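Local coordinates for beta-glucosidase (Saccharopolyspora erythraea D, PDB 5M6G), which probably hydrolyses terminal, non-reducing beta-D-glucosyl residues with release of beta-D-glucose, as a member of glycosyl hydrolase family 3, at residues Ala166-Ala171 and Ala399-Leu404. Sequence-based numbering, arbitrary orientation.
With MG (magnesium ion), chain E.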
loop_
_atom_site.group_PDB
_atom_site.type_symbol
_atom_site.label_atom_id
_atom_site.label_comp_id
_atom_site.label_asym_id
_atom_site.label_seq_id
_atom_site.Cartn_x
_atom_site.Cartn_y
_atom_site.Cartn_z
ATOM N N ALA A 166 -11.442 5.552 -0.265
ATOM C CA ALA A 166 -11.543 6.905 0.274
ATOM C C ALA A 166 -12.820 7.073 1.094
ATOM O O ALA A 166 -12.807 7.716 2.151
ATOM C CB ALA A 166 -11.481 7.924 -0.864
ATOM N N GLU A 167 -13.926 6.478 0.636
ATOM C CA GLU A 167 -15.158 6.540 1.417
ATOM C C GLU A 167 -14.978 5.907 2.785
ATOM O O GLU A 167 -15.428 6.466 3.795
ATOM C CB GLU A 167 -16.298 5.856 0.674
ATOM C CG GLU A 167 -16.980 6.724 -0.347
ATOM C CD GLU A 167 -18.184 6.032 -0.932
ATOM O OE1 GLU A 167 -18.086 4.814 -1.201
ATOM O OE2 GLU A 167 -19.228 6.690 -1.096
ATOM N N GLU A 168 -14.324 4.736 2.844
ATOM C CA GLU A 168 -14.209 4.048 4.126
ATOM C C GLU A 168 -13.242 4.769 5.052
ATOM O O GLU A 168 -13.419 4.737 6.277
ATOM C CB GLU A 168 -13.804 2.584 3.904
ATOM C CG GLU A 168 -14.822 1.866 3.037
ATOM C CD GLU A 168 -14.766 0.351 3.147
ATOM O OE1 GLU A 168 -14.023 -0.178 3.999
ATOM O OE2 GLU A 168 -15.486 -0.304 2.378
ATOM N N VAL A 169 -12.238 5.436 4.483
ATOM C CA VAL A 169 -11.313 6.234 5.283
ATOM C C VAL A 169 -12.007 7.497 5.777
ATOM O O VAL A 169 -11.919 7.851 6.957
ATOM C CB VAL A 169 -10.040 6.549 4.468
ATOM C CG1 VAL A 169 -9.166 7.598 5.184
ATOM C CG2 VAL A 169 -9.259 5.270 4.215
ATOM N N ALA A 170 -12.725 8.180 4.889
ATOM C CA ALA A 170 -13.377 9.428 5.274
ATOM C C ALA A 170 -14.446 9.194 6.333
ATOM O O ALA A 170 -14.731 10.093 7.134
ATOM C CB ALA A 170 -13.977 10.112 4.045
ATOM N N ALA A 171 -15.029 7.989 6.359
ATOM C CA ALA A 171 -15.980 7.623 7.404
ATOM C C ALA A 171 -15.346 7.698 8.784
ATOM O O ALA A 171 -16.038 7.977 9.769
ATOM C CB ALA A 171 -16.515 6.211 7.155
ATOM N N ALA A 399 -21.681 -4.227 1.248
ATOM C CA ALA A 399 -21.781 -5.238 0.198
ATOM C C ALA A 399 -21.296 -4.705 -1.147
ATOM O O ALA A 399 -20.637 -5.427 -1.902
ATOM C CB ALA A 399 -23.224 -5.746 0.087
ATOM N N GLU A 400 -21.598 -3.440 -1.464
ATOM C CA GLU A 400 -21.176 -2.893 -2.754
ATOM C C GLU A 400 -19.657 -2.801 -2.847
ATOM O O GLU A 400 -19.074 -3.074 -3.903
ATOM C CB GLU A 400 -21.801 -1.517 -2.995
ATOM C CG GLU A 400 -23.300 -1.430 -2.802
ATOM C CD GLU A 400 -23.703 -1.037 -1.395
ATOM O OE1 GLU A 400 -23.979 0.169 -1.169
ATOM O OE2 GLU A 400 -23.773 -1.913 -0.507
ATOM N N HIS A 401 -18.997 -2.426 -1.752
ATOM C CA HIS A 401 -17.541 -2.374 -1.769
ATOM C C HIS A 401 -16.923 -3.766 -1.827
ATOM O O HIS A 401 -15.888 -3.968 -2.479
ATOM C CB HIS A 401 -17.060 -1.604 -0.553
ATOM C CG HIS A 401 -17.338 -0.142 -0.647
ATOM N ND1 HIS A 401 -16.967 0.757 0.329
ATOM C CD2 HIS A 401 -17.967 0.578 -1.607
ATOM C CE1 HIS A 401 -17.350 1.970 -0.030
ATOM N NE2 HIS A 401 -17.944 1.891 -1.207
ATOM N N ARG A 402 -17.533 -4.740 -1.149
ATOM C CA ARG A 402 -17.021 -6.100 -1.238
ATOM C C ARG A 402 -17.233 -6.684 -2.628
ATOM O O ARG A 402 -16.415 -7.487 -3.089
ATOM C CB ARG A 402 -17.663 -6.974 -0.161
ATOM C CG ARG A 402 -17.218 -6.572 1.233
ATOM C CD ARG A 402 -17.694 -7.545 2.284
ATOM N NE ARG A 402 -17.446 -7.022 3.624
ATOM C CZ ARG A 402 -16.332 -7.226 4.319
ATOM N NH1 ARG A 402 -15.347 -7.948 3.801
ATOM N NH2 ARG A 402 -16.203 -6.713 5.537
ATOM N N GLU A 403 -18.301 -6.279 -3.321
ATOM C CA GLU A 403 -18.501 -6.721 -4.697
ATOM C C GLU A 403 -17.415 -6.166 -5.612
ATOM O O GLU A 403 -16.923 -6.866 -6.510
ATOM C CB GLU A 403 -19.890 -6.294 -5.188
ATOM C CG GLU A 403 -20.227 -6.698 -6.619
ATOM C CD GLU A 403 -20.030 -8.193 -6.879
ATOM O OE1 GLU A 403 -20.237 -9.015 -5.958
ATOM O OE2 GLU A 403 -19.637 -8.574 -8.006
ATOM N N LEU A 404 -17.047 -4.901 -5.412
ATOM C CA LEU A 404 -15.938 -4.316 -6.158
ATOM C C LEU A 404 -14.646 -5.066 -5.877
ATOM O O LEU A 404 -13.857 -5.334 -6.791
ATOM C CB LEU A 404 -15.791 -2.837 -5.789
ATOM C CG LEU A 404 -14.624 -2.036 -6.364
ATOM C CD1 LEU A 404 -14.748 -1.983 -7.863
ATOM C CD2 LEU A 404 -14.623 -0.627 -5.779
HETATM MG MG MG E . -19.099 3.469 -2.178
HETATM O O HOH W 1 -20.132 5.023 -3.522
HETATM O O HOH W 2 -20.721 3.229 -1.146
HETATM O O HOH W 3 -19.580 2.120 -3.742
HETATM O O HOH W 4 -17.435 3.669 -3.649
#
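Between segments 166-171 and 399-404, which lie on helices 155-170 and 399-412, the nearest CA atoms are those of Glu168 and His401, still 9.3 Å apart, so long side chains and a magnesium ion must bridge the gap. The imidazole of His401 reaches across and is gripped at both nitrogens. Its ND1 donates to Glu168 OE2 over 2.7 Å, with an N-H...O angle of 162°. The acceptor lies almost in the ring plane and accepts the N-H through its anti lone pair, and the carboxylate and ring planes are nearly coplanar. The carboxylate meets the edge of the ring, brought there by a Glu168 chain extended beyond CG (chi2 -160°), which runs in the opposite direction to the histidine. With ND1 protonated, NE2 is left to face the magnesium ion at 2.2 Å. Glu167, one residue earlier in the helix, supplies OE1 to the same ion at 1.9 Å, its carboxylate plane turned 44° from the ring plane; OE1 and His401 NE2, 2.9 Å apart, are neighbouring ligands rather than hydrogen-bond partners. Four waters bring the ion to six ligands, and one of them, water 1, also donates a weak bond to Glu167 OE2. Glu168 is a second-shell residue, itself steadied by Thr141 OG1 and the backbone N of Gly397, both bonded to OE2. Replacing Glu168 with alanine is likely to leave His401 ND1 without its acceptor and the ring freer to turn away from the metal. The negative charge of Glu168 may also make NE2 a stronger electron donor. Glu167 thus shares the magnesium ion with His401, while Glu168 orients its ring, in a carboxylate-histidine-metal arrangement that ties a helix of the family 3 N-terminal domain to helix 399-412.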